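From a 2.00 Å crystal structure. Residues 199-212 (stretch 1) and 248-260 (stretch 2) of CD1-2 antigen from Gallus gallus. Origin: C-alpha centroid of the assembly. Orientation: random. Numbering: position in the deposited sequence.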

# COMPACT_ATOMS: atom_id res chain seq x y z
N THR A 199 3.15 -22.15 21.38
CA THR A 199 4.42 -22.24 22.08
C THR A 199 5.29 -21.01 21.79
O THR A 199 5.17 -20.39 20.73
CB THR A 199 5.24 -23.52 21.71
OG1 THR A 199 5.53 -23.53 20.30
CG2 THR A 199 4.48 -24.75 22.05
N ALA A 200 6.12 -20.65 22.76
CA ALA A 200 7.16 -19.63 22.58
C ALA A 200 8.41 -20.01 23.40
O ALA A 200 8.35 -20.89 24.28
CB ALA A 200 6.66 -18.29 23.00
N GLY A 201 9.53 -19.36 23.11
CA GLY A 201 10.79 -19.64 23.81
C GLY A 201 10.80 -19.18 25.26
O GLY A 201 9.90 -18.45 25.69
N GLN A 202 11.81 -19.60 26.01
CA GLN A 202 12.02 -19.17 27.41
C GLN A 202 10.86 -19.57 28.35
O GLN A 202 10.56 -18.87 29.34
CB GLN A 202 12.31 -17.66 27.47
CG GLN A 202 13.42 -17.21 26.49
CD GLN A 202 13.75 -15.72 26.60
OE1 GLN A 202 13.12 -14.88 25.95
NE2 GLN A 202 14.76 -15.39 27.40
N VAL A 203 10.23 -20.71 28.01
CA VAL A 203 9.09 -21.30 28.75
C VAL A 203 7.87 -20.35 28.83
O VAL A 203 7.16 -20.27 29.83
CB VAL A 203 9.53 -21.93 30.12
CG1 VAL A 203 8.40 -22.75 30.74
CG2 VAL A 203 10.77 -22.82 29.91
N GLN A 204 7.65 -19.63 27.74
CA GLN A 204 6.53 -18.73 27.67
C GLN A 204 5.49 -19.22 26.67
O GLN A 204 5.76 -20.12 25.87
CB GLN A 204 6.99 -17.32 27.30
CG GLN A 204 7.42 -16.49 28.49
CD GLN A 204 7.98 -15.16 28.04
OE1 GLN A 204 8.77 -15.11 27.09
NE2 GLN A 204 7.57 -14.08 28.70
N LEU A 205 4.30 -18.63 26.74
CA LEU A 205 3.22 -18.92 25.82
C LEU A 205 3.08 -17.69 24.96
O LEU A 205 3.28 -16.59 25.45
CB LEU A 205 1.91 -19.07 26.60
CG LEU A 205 1.44 -20.38 27.19
CD1 LEU A 205 0.42 -20.07 28.21
CD2 LEU A 205 0.77 -21.14 26.09
N LEU A 206 2.72 -17.87 23.70
CA LEU A 206 2.40 -16.75 22.85
C LEU A 206 0.89 -16.67 22.72
O LEU A 206 0.27 -17.60 22.19
CB LEU A 206 3.07 -16.88 21.49
CG LEU A 206 2.90 -15.69 20.52
CD1 LEU A 206 3.72 -14.53 21.05
CD2 LEU A 206 3.40 -16.07 19.12
N LEU A 207 0.27 -15.60 23.22
CA LEU A 207 -1.15 -15.42 22.97
C LEU A 207 -1.27 -14.61 21.69
O LEU A 207 -0.55 -13.65 21.53
CB LEU A 207 -1.85 -14.69 24.12
CG LEU A 207 -1.62 -15.32 25.50
CD1 LEU A 207 -2.41 -14.56 26.53
CD2 LEU A 207 -1.97 -16.80 25.52
N VAL A 208 -2.19 -15.02 20.81
CA VAL A 208 -2.37 -14.39 19.49
C VAL A 208 -3.80 -13.92 19.38
O VAL A 208 -4.71 -14.68 19.68
CB VAL A 208 -2.12 -15.38 18.32
CG1 VAL A 208 -2.31 -14.72 16.96
CG2 VAL A 208 -0.70 -15.99 18.39
N CYS A 209 -3.99 -12.66 18.99
CA CYS A 209 -5.32 -12.17 18.67
C CYS A 209 -5.29 -11.87 17.15
O CYS A 209 -4.53 -11.01 16.73
CB CYS A 209 -5.54 -10.88 19.42
SG CYS A 209 -7.15 -10.14 19.14
N ARG A 210 -6.07 -12.60 16.35
CA ARG A 210 -6.08 -12.37 14.92
C ARG A 210 -7.38 -11.64 14.59
O ARG A 210 -8.45 -12.14 14.90
CB ARG A 210 -5.99 -13.71 14.18
CG ARG A 210 -6.06 -13.58 12.65
CD ARG A 210 -6.17 -14.97 12.02
NE ARG A 210 -6.54 -14.89 10.61
CZ ARG A 210 -6.75 -15.92 9.82
NH1 ARG A 210 -6.59 -17.16 10.28
NH2 ARG A 210 -7.08 -15.72 8.56
N VAL A 211 -7.27 -10.44 14.01
CA VAL A 211 -8.44 -9.59 13.76
C VAL A 211 -8.58 -9.49 12.25
O VAL A 211 -7.62 -9.17 11.59
CB VAL A 211 -8.22 -8.18 14.32
CG1 VAL A 211 -9.51 -7.36 14.17
CG2 VAL A 211 -7.83 -8.27 15.86
N THR A 212 -9.77 -9.80 11.72
CA THR A 212 -9.95 -9.93 10.28
C THR A 212 -11.18 -9.12 9.80
O THR A 212 -11.96 -8.63 10.62
CB THR A 212 -10.05 -11.46 9.89
OG1 THR A 212 -11.21 -12.03 10.52
CG2 THR A 212 -8.85 -12.25 10.41
N THR A 248 -10.74 -5.12 2.47
CA THR A 248 -10.85 -5.19 3.93
C THR A 248 -9.41 -5.44 4.46
O THR A 248 -8.48 -5.62 3.69
CB THR A 248 -11.77 -6.28 4.43
OG1 THR A 248 -11.32 -7.53 3.94
CG2 THR A 248 -13.25 -6.06 4.01
N TYR A 249 -9.22 -5.45 5.78
CA TYR A 249 -7.87 -5.57 6.33
C TYR A 249 -7.83 -6.63 7.44
O TYR A 249 -8.87 -7.06 7.89
CB TYR A 249 -7.40 -4.22 6.88
CG TYR A 249 -7.23 -3.15 5.81
CD1 TYR A 249 -6.04 -3.03 5.10
CD2 TYR A 249 -8.29 -2.28 5.50
CE1 TYR A 249 -5.88 -2.06 4.13
CE2 TYR A 249 -8.15 -1.30 4.51
CZ TYR A 249 -6.95 -1.21 3.83
OH TYR A 249 -6.75 -0.26 2.87
N GLN A 250 -6.62 -7.03 7.85
CA GLN A 250 -6.38 -8.04 8.85
C GLN A 250 -5.13 -7.62 9.66
O GLN A 250 -4.23 -7.02 9.12
CB GLN A 250 -5.92 -9.30 8.13
CG GLN A 250 -6.89 -10.36 8.19
CD GLN A 250 -6.40 -11.61 7.54
OE1 GLN A 250 -6.70 -11.87 6.36
NE2 GLN A 250 -5.70 -12.42 8.29
N LEU A 251 -5.05 -8.01 10.92
CA LEU A 251 -3.94 -7.61 11.81
C LEU A 251 -3.83 -8.77 12.79
O LEU A 251 -4.84 -9.42 13.11
CB LEU A 251 -4.35 -6.33 12.60
CG LEU A 251 -3.38 -5.60 13.53
CD1 LEU A 251 -3.95 -4.21 13.76
CD2 LEU A 251 -3.33 -6.30 14.85
N ARG A 252 -2.62 -9.01 13.29
CA ARG A 252 -2.37 -9.98 14.35
C ARG A 252 -1.66 -9.21 15.48
O ARG A 252 -0.68 -8.50 15.21
CB ARG A 252 -1.40 -11.02 13.79
CG ARG A 252 -1.79 -12.50 13.90
CD ARG A 252 -0.71 -13.35 13.12
NE ARG A 252 -0.10 -14.42 13.93
CZ ARG A 252 1.05 -14.32 14.61
NH1 ARG A 252 1.75 -13.18 14.62
NH2 ARG A 252 1.51 -15.36 15.29
N SER A 253 -2.14 -9.34 16.73
CA SER A 253 -1.41 -8.80 17.88
C SER A 253 -0.99 -9.97 18.76
O SER A 253 -1.71 -10.94 18.83
CB SER A 253 -2.28 -7.84 18.69
OG SER A 253 -1.51 -7.32 19.78
N THR A 254 0.19 -9.91 19.40
CA THR A 254 0.62 -11.03 20.23
C THR A 254 1.17 -10.55 21.53
O THR A 254 1.75 -9.44 21.60
CB THR A 254 1.70 -11.94 19.55
OG1 THR A 254 2.93 -11.24 19.42
CG2 THR A 254 1.26 -12.48 18.17
N LEU A 255 1.03 -11.39 22.56
CA LEU A 255 1.53 -11.11 23.91
C LEU A 255 2.22 -12.35 24.45
O LEU A 255 1.60 -13.41 24.53
CB LEU A 255 0.38 -10.73 24.85
CG LEU A 255 0.74 -10.35 26.30
CD1 LEU A 255 1.59 -9.09 26.33
CD2 LEU A 255 -0.49 -10.19 27.18
N LEU A 256 3.50 -12.23 24.81
CA LEU A 256 4.15 -13.31 25.57
C LEU A 256 3.73 -13.33 27.04
O LEU A 256 3.74 -12.31 27.71
CB LEU A 256 5.67 -13.24 25.45
CG LEU A 256 6.20 -13.51 24.04
CD1 LEU A 256 7.52 -12.76 23.78
CD2 LEU A 256 6.41 -15.01 23.84
N VAL A 257 3.32 -14.51 27.52
CA VAL A 257 2.95 -14.68 28.92
C VAL A 257 3.62 -15.93 29.49
O VAL A 257 4.05 -16.81 28.75
CB VAL A 257 1.41 -14.76 29.08
CG1 VAL A 257 0.74 -13.50 28.52
CG2 VAL A 257 0.84 -16.01 28.39
N SER A 258 3.73 -16.01 30.82
CA SER A 258 4.16 -17.22 31.50
C SER A 258 2.95 -18.16 31.66
O SER A 258 1.86 -17.70 31.94
CB SER A 258 4.74 -16.88 32.87
OG SER A 258 6.14 -16.69 32.81
N PRO A 259 3.14 -19.47 31.47
CA PRO A 259 2.03 -20.39 31.75
C PRO A 259 1.64 -20.44 33.23
O PRO A 259 2.49 -20.27 34.12
CB PRO A 259 2.59 -21.75 31.30
CG PRO A 259 4.07 -21.60 31.40
CD PRO A 259 4.34 -20.18 31.00
N GLN A 260 0.35 -20.66 33.47
CA GLN A 260 -0.23 -20.75 34.82
C GLN A 260 0.12 -19.56 35.73
O GLN A 260 0.36 -19.74 36.94
CB GLN A 260 0.15 -22.07 35.49
CG GLN A 260 -0.40 -23.32 34.81
CD GLN A 260 0.29 -24.58 35.31
OE1 GLN A 260 1.52 -24.70 35.24
NE2 GLN A 260 -0.50 -25.53 35.83

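The two stretches pair as neighbouring antiparallel strands, their N-to-C directions 158° apart. Hydrogen-bonded pairs alternate with non-hydrogen-bonded ones, so every second residue of each strand turns both its NH and its C=O to the partner. At one such pair Leu205 N donates to Val257 O (2.7 Å) and Val257 N donates back to Leu205 O (2.9 Å); the same double link joins Leu207 to Leu255, Cys209 to Ser253 and Val211 to Leu251.

Leu256, which has the largest area covered, lies opposite Leu206 at a non-hydrogen-bonded pair, where its CA still makes a CA-H...O contact with Leu205 O (3.4 Å) and the side chain adds to it. Its CD2 sits 3.4 Å from Ala200 CB and 3.9 Å from Leu206 CD1; a long, branched aliphatic chain can thus touch both apolar neighbours. On the same face, Arg252 lays its guanidinium against Val208, with Arg252 NE 3.8 Å from Val208 CG1, the flat group accepting a methyl over one face.

Val257 comes next and points to the other face. Its CG2 meets Leu205 CB at 3.7 Å and Leu207 CG at 3.9 Å, a compact branched side chain suited to packing beside two leucines. Leu205 also reaches past the strand, its CD1 4.1 Å from Pro259 CB, where the proline ring offers apolar surface without needing a backbone NH partner.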